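Local coordinates for 3'3'-cGAMP-specific phosphodiesterase 3 (Vibrio cholerae O1 biovar El Tor str. N16961, PDB 5Z7C), which is a largely helical bacterial protein of the HD-domain superfamily, with two HD-family regions in one chain, at residues A[42-47]-A[73-78]; A[170-175]-A[182-187]. The protein carries 2 engineered substitutions. All coordinates share one frame; numbering follows the deposited sequence.

Contact 1: A[42-47]-A[73-78]; sequences EHCIRC and LLKDAG
A trans first torsion (chi1 175°) swings the His-43 ring out from the first turn of helix 43-56, so that its outer end nears Lys-75. The lysine begins with CG between backbone N and carbonyl carbon (chi1 67°) and bends again at chi3 and chi4; the two side chains cross at about a right angle, and the amine stops at the ring. Lys-75 NZ ends 3.3 Å from His-43 NE2, approaching the ring obliquely. The same amine lies 3.6 Å from Cys-47 SG, and this sulfur, one turn on, also rests over one face of the His-43 ring near its rim. Cys-44 points toward the loop and puts SG 3.6 Å from the carbonyl O of Leu-73, where helix 62-73 runs out.

Within the loop, a type I turn from Leu-74 to Ala-77 sets Lys-75 beside Asp-76, and a salt bridge with a weak hydrogen bond, 3.4 Å from Lys-75 NZ to Asp-76 OD2, joins them. The other ring nitrogen, His-43 ND1, is hydrogen-bonded to Asp-206 of helix 194-211, which also pairs with Arg-46.

A helix-borne histidine, a two-residue doublet after a helix and a later aspartate recall the metal-site pattern of HD domains. Here the doublet reads Lys-Asp instead of His-Asp, consistent with a degenerate site in which an ammonium group occupies the histidine's place.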
loop_
_atom_site.group_PDB
_atom_site.type_symbol
_atom_site.label_atom_id
_atom_site.label_comp_id
_atom_site.label_asym_id
_atom_site.label_seq_id
_atom_site.Cartn_x
_atom_site.Cartn_y
_atom_site.Cartn_z
ATOM N N GLU A 42 3.095 -10.888 4.145
ATOM C CA GLU A 42 4.137 -9.929 4.422
ATOM C C GLU A 42 5.188 -10.381 3.466
ATOM O O GLU A 42 6.179 -10.969 3.827
ATOM C CB GLU A 42 4.628 -10.031 5.859
ATOM C CG GLU A 42 3.649 -9.640 6.925
ATOM C CD GLU A 42 4.210 -9.847 8.307
ATOM O OE1 GLU A 42 5.276 -10.465 8.424
ATOM O OE2 GLU A 42 3.594 -9.382 9.278
ATOM N N HIS A 43 4.906 -10.161 2.202
ATOM C CA HIS A 43 5.865 -10.427 1.188
ATOM C C HIS A 43 6.971 -9.413 1.143
ATOM O O HIS A 43 8.122 -9.762 1.080
ATOM C CB HIS A 43 5.159 -10.470 -0.148
ATOM C CG HIS A 43 6.087 -10.619 -1.293
ATOM N ND1 HIS A 43 6.890 -11.718 -1.440
ATOM C CD2 HIS A 43 6.377 -9.795 -2.318
ATOM C CE1 HIS A 43 7.629 -11.570 -2.515
ATOM N NE2 HIS A 43 7.335 -10.413 -3.067
ATOM N N CYS A 44 6.629 -8.143 1.176
ATOM C CA CYS A 44 7.635 -7.114 1.069
ATOM C C CYS A 44 8.584 -7.235 2.210
ATOM O O CYS A 44 9.763 -7.038 2.044
ATOM C CB CYS A 44 7.014 -5.737 1.094
ATOM S SG CYS A 44 6.813 -5.065 -0.520
ATOM N N ILE A 45 8.070 -7.574 3.370
ATOM C CA ILE A 45 8.897 -7.630 4.531
ATOM C C ILE A 45 9.961 -8.663 4.378
ATOM O O ILE A 45 11.083 -8.433 4.726
ATOM C CB ILE A 45 8.069 -7.932 5.747
ATOM C CG1 ILE A 45 7.070 -6.818 5.965
ATOM C CG2 ILE A 45 8.909 -7.966 6.940
ATOM C CD1 ILE A 45 7.693 -5.479 5.967
ATOM N N ARG A 46 9.586 -9.817 3.866
ATOM C CA ARG A 46 10.502 -10.912 3.632
ATOM C C ARG A 46 11.563 -10.616 2.606
ATOM O O ARG A 46 12.670 -11.064 2.742
ATOM C CB ARG A 46 9.744 -12.168 3.293
ATOM C CG ARG A 46 9.047 -12.745 4.485
ATOM C CD ARG A 46 8.387 -14.064 4.195
ATOM N NE ARG A 46 7.548 -13.988 3.023
ATOM C CZ ARG A 46 6.246 -13.775 3.055
ATOM N NH1 ARG A 46 5.623 -13.624 4.200
ATOM N NH2 ARG A 46 5.573 -13.713 1.935
ATOM N N CYS A 47 11.227 -9.883 1.568
ATOM C CA CYS A 47 12.220 -9.523 0.592
ATOM C C CYS A 47 13.240 -8.663 1.224
ATOM O O CYS A 47 14.398 -8.750 0.917
ATOM C CB CYS A 47 11.614 -8.739 -0.541
ATOM S SG CYS A 47 10.394 -9.684 -1.505
ATOM N N LEU A 73 11.695 -2.388 0.035
ATOM C CA LEU A 73 10.384 -2.098 0.563
ATOM C C LEU A 73 9.434 -1.506 -0.439
ATOM O O LEU A 73 8.279 -1.789 -0.443
ATOM C CB LEU A 73 10.526 -1.175 1.761
ATOM C CG LEU A 73 11.226 -1.645 3.020
ATOM C CD1 LEU A 73 11.372 -0.562 3.979
ATOM C CD2 LEU A 73 10.499 -2.746 3.641
ATOM N N LEU A 74 9.950 -0.678 -1.302
ATOM C CA LEU A 74 9.162 0.087 -2.222
ATOM C C LEU A 74 9.134 -0.445 -3.629
ATOM O O LEU A 74 8.785 0.272 -4.525
ATOM C CB LEU A 74 9.705 1.485 -2.290
ATOM C CG LEU A 74 9.453 2.383 -1.107
ATOM C CD1 LEU A 74 10.122 3.663 -1.378
ATOM C CD2 LEU A 74 8.008 2.591 -0.965
ATOM N N LYS A 75 9.491 -1.689 -3.835
ATOM C CA LYS A 75 9.631 -2.192 -5.182
ATOM C C LYS A 75 8.343 -2.174 -5.985
ATOM O O LYS A 75 8.342 -1.911 -7.165
ATOM C CB LYS A 75 10.251 -3.574 -5.174
ATOM C CG LYS A 75 9.403 -4.594 -4.579
ATOM C CD LYS A 75 10.220 -5.733 -4.108
ATOM C CE LYS A 75 9.579 -7.025 -4.427
ATOM N NZ LYS A 75 8.497 -7.331 -3.495
ATOM N N ASP A 76 7.241 -2.414 -5.305
ATOM C CA ASP A 76 5.946 -2.591 -5.913
ATOM C C ASP A 76 5.115 -1.337 -5.873
ATOM O O ASP A 76 3.933 -1.375 -6.044
ATOM C CB ASP A 76 5.206 -3.692 -5.191
ATOM C CG ASP A 76 5.859 -5.017 -5.341
ATOM O OD1 ASP A 76 6.638 -5.182 -6.266
ATOM O OD2 ASP A 76 5.588 -5.908 -4.545
ATOM N N ALA A 77 5.751 -0.221 -5.628
ATOM C CA ALA A 77 5.066 1.025 -5.449
ATOM C C ALA A 77 4.338 1.378 -6.705
ATOM O O ALA A 77 3.258 1.915 -6.668
ATOM C CB ALA A 77 6.037 2.070 -5.124
ATOM N N GLY A 78 4.943 1.023 -7.818
ATOM C CA GLY A 78 4.383 1.222 -9.133
ATOM C C GLY A 78 3.104 0.486 -9.445
ATOM O O GLY A 78 2.278 0.997 -10.169
#

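Contact 2: A[170-175]-A[182-187]; sequences GIHSLD and GRPEQR
The His-172 imidazole meets Pro-184 and Glu-185 obliquely, NE2 lying 4.1 Å from both Pro-184 CG and Glu-185 OE1, and its plane is turned 49° from the carboxylate. The histidine reaches them because a trans first torsion (chi1 -177°) leads the ring out of the type I turn from Ile-171 to Leu-174. Its own carbonyl O faces Pro-184 CD, so the proline ring is touched by backbone and side chain of one residue.

Glu-185 OE1 is also the acceptor for Arg-187. Arg-187 NE donates to Glu-185 OE1 at 2.9 Å, with an N-H...O angle of 149°, from well above the carboxylate plane, while NH2 adds a weaker bond to the same oxygen. This pairing should temper the influence of either charge on the nearby imidazole. Alongside it, Ser-173 OG sits 3.9 Å from Arg-187 NE, a van der Waals approach at an oblique angle to the guanidinium.

At the other end the backbones close in. Gly-182 CA makes a C-H...O contact of 3.3 Å with Asp-175 O, an approach its lack of a side chain permits. Asp-175 CB packs 3.5 Å from Arg-183 O, the carbonyl of the cis peptide that joins Arg-183 to Pro-184. The Gly-Arg-Pro run resembles the Gly-Tyr-Pro signature of HD-GYP proteins and is probably its degenerate counterpart.

Both segments belong to the long loop between helices 165-168 and 194-211. Helix 141-160 borders it, with Gln-144 hydrogen-bonded to Pro-184 O and Cys-151 against His-172, while Ser-173 and Leu-174 pack onto helix 194-211.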
loop_
_atom_site.group_PDB
_atom_site.type_symbol
_atom_site.label_atom_id
_atom_site.label_comp_id
_atom_site.label_asym_id
_atom_site.label_seq_id
_atom_site.Cartn_x
_atom_site.Cartn_y
_atom_site.Cartn_z
ATOM N N GLY A 170 16.316 1.544 -9.683
ATOM C CA GLY A 170 16.546 0.375 -8.896
ATOM C C GLY A 170 15.255 -0.009 -8.304
ATOM O O GLY A 170 15.179 -0.956 -7.582
ATOM N N ILE A 171 14.237 0.763 -8.590
ATOM C CA ILE A 171 12.882 0.303 -8.494
ATOM C C ILE A 171 12.562 0.188 -9.971
ATOM O O ILE A 171 11.847 -0.678 -10.394
ATOM C CB ILE A 171 12.005 1.339 -7.850
ATOM C CG1 ILE A 171 12.288 1.374 -6.367
ATOM C CG2 ILE A 171 10.604 0.971 -7.988
ATOM C CD1 ILE A 171 11.473 2.341 -5.639
ATOM N N HIS A 172 13.105 1.100 -10.745
ATOM C CA HIS A 172 12.886 1.198 -12.166
ATOM C C HIS A 172 13.376 0.039 -12.979
ATOM O O HIS A 172 12.774 -0.323 -13.958
ATOM C CB HIS A 172 13.560 2.439 -12.676
ATOM C CG HIS A 172 13.342 2.684 -14.128
ATOM N ND1 HIS A 172 12.779 3.842 -14.608
ATOM C CD2 HIS A 172 13.612 1.924 -15.206
ATOM C CE1 HIS A 172 12.710 3.783 -15.920
ATOM N NE2 HIS A 172 13.219 2.635 -16.309
ATOM N N SER A 173 14.479 -0.544 -12.556
ATOM C CA SER A 173 15.125 -1.611 -13.275
ATOM C C SER A 173 14.887 -2.927 -12.606
ATOM O O SER A 173 15.608 -3.853 -12.813
ATOM C CB SER A 173 16.598 -1.351 -13.382
ATOM O OG SER A 173 16.846 -0.270 -14.240
ATOM N N LEU A 174 13.837 -3.019 -11.839
ATOM C CA LEU A 174 13.605 -4.196 -11.069
ATOM C C LEU A 174 13.491 -5.356 -11.998
ATOM O O LEU A 174 13.944 -6.424 -11.712
ATOM C CB LEU A 174 12.302 -4.031 -10.328
ATOM C CG LEU A 174 11.756 -5.150 -9.476
ATOM C CD1 LEU A 174 12.687 -5.419 -8.381
ATOM C CD2 LEU A 174 10.449 -4.831 -8.934
ATOM N N ASP A 175 12.872 -5.135 -13.133
ATOM C CA ASP A 175 12.471 -6.214 -13.999
ATOM C C ASP A 175 13.429 -6.476 -15.133
ATOM O O ASP A 175 13.135 -7.206 -16.042
ATOM C CB ASP A 175 11.073 -5.975 -14.497
ATOM C CG ASP A 175 10.046 -6.284 -13.465
ATOM O OD1 ASP A 175 10.026 -7.410 -12.980
ATOM O OD2 ASP A 175 9.253 -5.410 -13.116
ATOM N N GLY A 182 15.186 -8.588 -19.902
ATOM C CA GLY A 182 14.187 -7.994 -19.051
ATOM C C GLY A 182 13.737 -6.653 -19.552
ATOM O O GLY A 182 14.413 -6.028 -20.325
ATOM N N ARG A 183 12.602 -6.200 -19.064
ATOM C CA ARG A 183 12.076 -4.924 -19.450
ATOM C C ARG A 183 12.233 -3.869 -18.379
ATOM O O ARG A 183 12.453 -4.236 -17.264
ATOM C CB ARG A 183 10.613 -5.219 -19.695
ATOM C CG ARG A 183 10.358 -6.514 -20.420
ATOM C CD ARG A 183 8.948 -6.981 -20.204
ATOM N NE ARG A 183 8.512 -7.981 -21.165
ATOM C CZ ARG A 183 8.556 -7.830 -22.484
ATOM N NH1 ARG A 183 9.047 -6.732 -23.030
ATOM N NH2 ARG A 183 8.129 -8.806 -23.257
ATOM N N PRO A 184 12.137 -2.609 -18.715
ATOM C CA PRO A 184 11.778 -2.177 -20.046
ATOM C C PRO A 184 12.938 -1.807 -20.916
ATOM O O PRO A 184 12.701 -1.445 -22.039
ATOM C CB PRO A 184 11.029 -0.904 -19.750
ATOM C CG PRO A 184 11.748 -0.372 -18.637
ATOM C CD PRO A 184 12.000 -1.518 -17.761
ATOM N N GLU A 185 14.147 -1.795 -20.403
ATOM C CA GLU A 185 15.262 -1.328 -21.187
ATOM C C GLU A 185 16.192 -2.387 -21.728
ATOM O O GLU A 185 17.112 -2.070 -22.448
ATOM C CB GLU A 185 16.080 -0.350 -20.382
ATOM C CG GLU A 185 15.516 1.009 -20.289
ATOM C CD GLU A 185 16.283 1.836 -19.323
ATOM O OE1 GLU A 185 16.572 1.338 -18.232
ATOM O OE2 GLU A 185 16.613 2.979 -19.641
ATOM N N GLN A 186 15.968 -3.632 -21.381
ATOM C CA GLN A 186 16.829 -4.667 -21.861
ATOM C C GLN A 186 18.285 -4.459 -21.486
ATOM O O GLN A 186 19.170 -4.665 -22.284
ATOM C CB GLN A 186 16.682 -4.747 -23.351
ATOM C CG GLN A 186 15.510 -5.558 -23.773
ATOM C CD GLN A 186 14.243 -4.772 -23.760
ATOM O OE1 GLN A 186 14.194 -3.653 -24.239
ATOM N NE2 GLN A 186 13.203 -5.354 -23.214
ATOM N N ARG A 187 18.513 -4.043 -20.255
ATOM C CA ARG A 187 19.831 -3.957 -19.683
ATOM C C ARG A 187 20.343 -5.320 -19.363
ATOM O O ARG A 187 19.580 -6.201 -19.018
ATOM C CB ARG A 187 19.778 -3.189 -18.392
ATOM C CG ARG A 187 19.613 -1.735 -18.546
ATOM C CD ARG A 187 19.522 -1.109 -17.212
ATOM N NE ARG A 187 19.126 0.266 -17.325
ATOM C CZ ARG A 187 19.981 1.260 -17.419
ATOM N NH1 ARG A 187 21.266 1.009 -17.392
ATOM N NH2 ARG A 187 19.555 2.497 -17.531
#

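Overall arrangement
Contact 1 is buried, its centre about 9 Å from the centre of the chain; the centre of contact 2 is about 22 Å from the centre of the chain, and that contact is only partly buried, with an exposed glutamate at its margin. Contact 1 brings a helix start against a loop around one amine, sulfurs and an imidazole, whereas contact 2 folds a single loop back on itself through backbone packing, a proline and a salt-bridged side-chain pair. Their centres are about 16 Å apart, yet they meet: Ile-171 CD1 packs 3.6 Å from Leu-74 O, and Leu-174 CD2 lies 4.0 Å from Lys-75 CB. Both also lean on helix 194-211, where Gln-203 touches His-43, Lys-75 and Leu-174.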